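Beta-1,4-galactanase (Thielavia heterothallica, PDB 1HJS) hydrolyses the beta-1,4-galactosidic linkages of type I arabinogalactans, as a clan GH-A glycoside hydrolase of family 53. Local coordinates at residues Gly145-Glu148 against Asn152-Arg155; Phe276-Ala281 against Leu326-Arg331. One frame throughout, in Å; residues are numbered along the deposited sequence.

Followed from the N terminus, the chain builds the first four strands of an eight-stranded parallel barrel before contact 1 closes a short connection: three residues separate G145-E148 from N152-R155. It fastens the end of the excursion after strand 129-132, with its antiparallel pair 139-140 and 145-146, to helix 150-165. Contact 2 opens later and spans 44 residues, bringing the C-terminal 3-10 segment of L326-R331 back to helix 270-285 after strand 290-296 has completed the barrel. The two follow in series, neither nested nor crossed. The centres of contact 1 and contact 2 stand about 36 Å apart, on opposite sides of the chain's centre, and the nearest atoms of contact 1 and contact 2 are about 25 Å apart.

Contact 1. Residues Gly145-Glu148 against Asn152-Arg155; sequences GRTE and NIAR
I153 reaches from its helix to the backbone of G145, and the residue buries 73 Å² against G145-E148, the largest share of any residue here. The tight point lies at the G145 carbonyl, where I153 CG1 comes within 3.2 Å of G145 O, an approach of an aliphatic carbon to a carbonyl oxygen. I153 CD1 sits nearly as close, 3.5 Å from the same G145 O. With chi1 at -65°, CG1 is anti to the I153 carbonyl carbon, and an extended chi2 of 174° then carries I153 CD1 onward to T147, where it ends 3.6 Å from T147 CG2. The two side chains meet at an oblique angle, methyl against methyl. The backbones are closest at G145 and I153, where G145 CA and I153 CA are 4.9 Å apart.

In the fold, this joins a beta hairpin, strands 139-140 and 145-146, to helix 150-165 of a TIM barrel, on the helix that precedes strand 174-179. W191 and V195 of helix 185-196 also touch I153, so the buried side of the contact continues into the next helix of the barrel.

Away from I153 the packing thins out. The CB atoms of R146 and T147 both point away from the helix, and R146 is exposed: R146 CB, its nearest side-chain atom, stays 6.5 Å from I153 CD1. The R146 side chain lies about 3 Å from a bound buffer molecule, EPE. It also makes a cation-pi contact with W142. T147 OG1 has a weak hydrogen bond to A138 O, and T147 also bonds to A138 through its backbone, which ties this side to the hairpin. At the helix's first turn, N152 ND2 donates to T144 O, just ahead of G145.

Contact 2. Residues Phe276-Ala281 against Leu326-Arg331; sequences FITNVA and LSVFQR
V328 packs its two methyls against I277 and T278, where helix 270-285 of the TIM barrel meets the C-terminal 3-10 segment 326-330. Its chi1 of 68° sets CG1 between the V328 backbone N and carbonyl carbon and CG2 anti to the N, which divides the work between the branches. V328 CG1 faces I277, 3.9 Å from I277 CG2 and 4.1 Å from I277 CD1, the two side chains crossing at a slant. The V328 and T278 side chains pass each other in opposite directions, and V328 CG2 comes within 3.1 Å of T278 OG1. On its other flank CG1 lies over one face of the F329 ring, offset toward the rim. With an alanine here, a gap would probably open beside the I277 methyls and that face of F329 would lose the methyl lying over it.

I277 also touches Y295 of strand 290-296, placing the apolar side against the barrel wall. The polar side runs through T278 OG1, which bonds to T274 O within its own helix and accepts from a water at 2.8 Å. That water in turn accepts from R331 NE, so it bridges the helix to the chain's C-terminal end. The R331 guanidinium has V328 CA over one face, and R331 NH1 donates to S327 OG at 3.1 Å, nearly straight at 169° and 7° out of the guanidinium plane.

Contact 1. Residues Gly145-Glu148 against Asn152-Arg155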
loop_
_atom_site.group_PDB
_atom_site.type_symbol
_atom_site.label_atom_id
_atom_site.label_comp_id
_atom_site.label_asym_id
_atom_site.label_seq_id
_atom_site.Cartn_x
_atom_site.Cartn_y
_atom_site.Cartn_z
ATOM N N GLY A 145 -17.781 -9.451 -6.013
ATOM C CA GLY A 145 -16.496 -10.051 -5.698
ATOM C C GLY A 145 -16.287 -10.284 -4.211
ATOM O O GLY A 145 -15.154 -10.343 -3.737
ATOM N N ARG A 146 -17.388 -10.418 -3.477
ATOM C CA ARG A 146 -17.337 -10.654 -2.032
ATOM C C ARG A 146 -17.012 -12.114 -1.726
ATOM O O ARG A 146 -17.552 -13.016 -2.364
ATOM C CB ARG A 146 -18.695 -10.309 -1.411
ATOM C CG ARG A 146 -18.812 -10.587 0.095
ATOM C CD ARG A 146 -17.987 -9.596 0.904
ATOM N NE ARG A 146 -18.375 -9.548 2.318
ATOM C CZ ARG A 146 -17.957 -10.397 3.253
ATOM N NH1 ARG A 146 -17.122 -11.385 2.949
ATOM N NH2 ARG A 146 -18.372 -10.251 4.505
ATOM N N THR A 147 -16.125 -12.354 -0.762
ATOM C CA THR A 147 -15.810 -13.728 -0.386
ATOM C C THR A 147 -17.106 -14.264 0.232
ATOM O O THR A 147 -17.809 -13.513 0.912
ATOM C CB THR A 147 -14.657 -13.791 0.649
ATOM O OG1 THR A 147 -14.900 -12.855 1.705
ATOM C CG2 THR A 147 -13.329 -13.464 -0.009
ATOM N N GLU A 148 -17.417 -15.548 0.047
ATOM C CA GLU A 148 -16.578 -16.503 -0.673
ATOM C C GLU A 148 -16.910 -16.763 -2.149
ATOM O O GLU A 148 -16.914 -17.912 -2.595
ATOM C CB GLU A 148 -16.584 -17.826 0.097
ATOM C CG GLU A 148 -16.193 -17.663 1.564
ATOM C CD GLU A 148 -16.853 -18.688 2.471
ATOM O OE1 GLU A 148 -16.586 -19.893 2.306
ATOM O OE2 GLU A 148 -17.644 -18.284 3.349
ATOM N N ASN A 152 -15.833 -15.566 -8.879
ATOM C CA ASN A 152 -15.940 -14.174 -9.307
ATOM C C ASN A 152 -14.671 -13.384 -8.999
ATOM O O ASN A 152 -14.211 -12.590 -9.814
ATOM C CB ASN A 152 -17.146 -13.500 -8.640
ATOM C CG ASN A 152 -18.472 -13.914 -9.269
ATOM O OD1 ASN A 152 -18.509 -14.732 -10.190
ATOM N ND2 ASN A 152 -19.561 -13.344 -8.778
ATOM N N ILE A 153 -14.112 -13.597 -7.815
ATOM C CA ILE A 153 -12.892 -12.901 -7.415
ATOM C C ILE A 153 -11.747 -13.228 -8.373
ATOM O O ILE A 153 -11.058 -12.331 -8.861
ATOM C CB ILE A 153 -12.480 -13.294 -5.982
ATOM C CG1 ILE A 153 -13.549 -12.819 -4.994
ATOM C CG2 ILE A 153 -11.122 -12.684 -5.641
ATOM C CD1 ILE A 153 -13.313 -13.279 -3.572
ATOM N N ALA A 154 -11.548 -14.514 -8.644
ATOM C CA ALA A 154 -10.484 -14.932 -9.549
ATOM C C ALA A 154 -10.695 -14.316 -10.930
ATOM O O ALA A 154 -9.751 -13.843 -11.561
ATOM C CB ALA A 154 -10.446 -16.458 -9.654
ATOM N N ARG A 155 -11.942 -14.321 -11.390
ATOM C CA ARG A 155 -12.275 -13.773 -12.697
ATOM C C ARG A 155 -12.009 -12.271 -12.757
ATOM O O ARG A 155 -11.446 -11.763 -13.732
ATOM C CB ARG A 155 -13.742 -14.057 -13.012
ATOM C CG ARG A 155 -14.229 -13.439 -14.300
ATOM C CD ARG A 155 -14.671 -14.507 -15.285
ATOM N NE ARG A 155 -15.898 -14.108 -15.969
ATOM C CZ ARG A 155 -17.102 -14.606 -15.706
ATOM N NH1 ARG A 155 -17.256 -15.539 -14.772
ATOM N NH2 ARG A 155 -18.155 -14.158 -16.369
#

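Contact 2. Residues Phe276-Ala281 against Leu326-Arg331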
loop_
_atom_site.group_PDB
_atom_site.type_symbol
_atom_site.label_atom_id
_atom_site.label_comp_id
_atom_site.label_asym_id
_atom_site.label_seq_id
_atom_site.Cartn_x
_atom_site.Cartn_y
_atom_site.Cartn_z
ATOM N N PHE A 276 11.462 -0.039 14.992
ATOM C CA PHE A 276 10.389 -0.866 14.452
ATOM C C PHE A 276 10.494 -0.999 12.936
ATOM O O PHE A 276 10.446 -2.103 12.395
ATOM C CB PHE A 276 9.021 -0.274 14.806
ATOM C CG PHE A 276 7.859 -1.077 14.280
ATOM C CD1 PHE A 276 7.488 -2.269 14.892
ATOM C CD2 PHE A 276 7.143 -0.643 13.166
ATOM C CE1 PHE A 276 6.414 -3.020 14.408
ATOM C CE2 PHE A 276 6.067 -1.387 12.671
ATOM C CZ PHE A 276 5.702 -2.576 13.291
ATOM N N ILE A 277 10.620 0.133 12.250
ATOM C CA ILE A 277 10.719 0.124 10.794
ATOM C C ILE A 277 11.910 -0.705 10.324
ATOM O O ILE A 277 11.787 -1.503 9.403
ATOM C CB ILE A 277 10.840 1.562 10.237
ATOM C CG1 ILE A 277 9.560 2.343 10.554
ATOM C CG2 ILE A 277 11.088 1.527 8.730
ATOM C CD1 ILE A 277 9.623 3.819 10.218
ATOM N N THR A 278 13.061 -0.515 10.964
ATOM C CA THR A 278 14.263 -1.256 10.592
ATOM C C THR A 278 14.058 -2.756 10.826
ATOM O O THR A 278 14.488 -3.585 10.019
ATOM C CB THR A 278 15.486 -0.761 11.399
ATOM O OG1 THR A 278 15.701 0.637 11.133
ATOM C CG2 THR A 278 16.734 -1.535 11.008
ATOM N N ASN A 279 13.393 -3.102 11.923
ATOM C CA ASN A 279 13.137 -4.505 12.225
ATOM C C ASN A 279 12.187 -5.134 11.213
ATOM O O ASN A 279 12.429 -6.242 10.736
ATOM C CB ASN A 279 12.577 -4.656 13.643
ATOM C CG ASN A 279 13.643 -4.465 14.707
ATOM O OD1 ASN A 279 14.827 -4.311 14.397
ATOM N ND2 ASN A 279 13.230 -4.484 15.970
ATOM N N VAL A 280 11.105 -4.435 10.879
ATOM C CA VAL A 280 10.162 -4.978 9.900
ATOM C C VAL A 280 10.865 -5.107 8.550
ATOM O O VAL A 280 10.670 -6.085 7.829
ATOM C CB VAL A 280 8.915 -4.073 9.739
ATOM C CG1 VAL A 280 8.027 -4.604 8.614
ATOM C CG2 VAL A 280 8.138 -4.019 11.049
ATOM N N ALA A 281 11.694 -4.123 8.219
ATOM C CA ALA A 281 12.423 -4.143 6.954
ATOM C C ALA A 281 13.315 -5.371 6.886
ATOM O O ALA A 281 13.357 -6.072 5.871
ATOM C CB ALA A 281 13.267 -2.876 6.807
ATOM N N LEU A 326 12.800 9.762 9.893
ATOM C CA LEU A 326 12.664 9.656 8.442
ATOM C C LEU A 326 13.934 9.151 7.751
ATOM O O LEU A 326 13.866 8.562 6.671
ATOM C CB LEU A 326 12.251 11.015 7.852
ATOM C CG LEU A 326 11.598 10.987 6.461
ATOM C CD1 LEU A 326 10.298 10.186 6.501
ATOM C CD2 LEU A 326 11.346 12.401 5.987
ATOM N N SER A 327 15.089 9.371 8.371
ATOM C CA SER A 327 16.348 8.930 7.777
ATOM C C SER A 327 16.525 7.413 7.813
ATOM O O SER A 327 17.492 6.887 7.263
ATOM C CB SER A 327 17.534 9.593 8.487
ATOM O OG SER A 327 17.614 9.166 9.837
ATOM N N VAL A 328 15.597 6.713 8.459
ATOM C CA VAL A 328 15.677 5.260 8.552
ATOM C C VAL A 328 15.733 4.624 7.165
ATOM O O VAL A 328 16.346 3.575 6.972
ATOM C CB VAL A 328 14.466 4.678 9.332
ATOM C CG1 VAL A 328 13.183 4.859 8.533
ATOM C CG2 VAL A 328 14.707 3.205 9.644
ATOM N N PHE A 329 15.106 5.272 6.190
ATOM C CA PHE A 329 15.089 4.744 4.831
ATOM C C PHE A 329 16.464 4.730 4.171
ATOM O O PHE A 329 16.642 4.165 3.089
ATOM C CB PHE A 329 14.073 5.523 4.001
ATOM C CG PHE A 329 12.664 5.342 4.478
ATOM C CD1 PHE A 329 11.989 4.141 4.247
ATOM C CD2 PHE A 329 12.033 6.332 5.218
ATOM C CE1 PHE A 329 10.708 3.936 4.749
ATOM C CE2 PHE A 329 10.755 6.139 5.727
ATOM C CZ PHE A 329 10.089 4.934 5.491
ATOM N N GLN A 330 17.438 5.341 4.835
ATOM C CA GLN A 330 18.806 5.368 4.330
ATOM C C GLN A 330 19.572 4.153 4.848
ATOM O O GLN A 330 20.693 3.892 4.415
ATOM C CB GLN A 330 19.534 6.624 4.819
ATOM C CG GLN A 330 19.091 7.927 4.179
ATOM C CD GLN A 330 19.792 9.132 4.779
ATOM O OE1 GLN A 330 19.758 10.231 4.218
ATOM N NE2 GLN A 330 20.422 8.939 5.930
ATOM N N ARG A 331 18.963 3.412 5.770
ATOM C CA ARG A 331 19.643 2.279 6.385
ATOM C C ARG A 331 19.008 0.900 6.229
ATOM O O ARG A 331 19.397 -0.031 6.935
ATOM C CB ARG A 331 19.834 2.573 7.877
ATOM C CG ARG A 331 20.435 3.949 8.161
ATOM C CD ARG A 331 20.716 4.147 9.647
ATOM N NE ARG A 331 19.503 4.304 10.447
ATOM C CZ ARG A 331 18.824 5.441 10.571
ATOM N NH1 ARG A 331 19.235 6.537 9.944
ATOM N NH2 ARG A 331 17.743 5.489 11.337
HETATM O O HOH W 1 17.921 2.342 11.649
#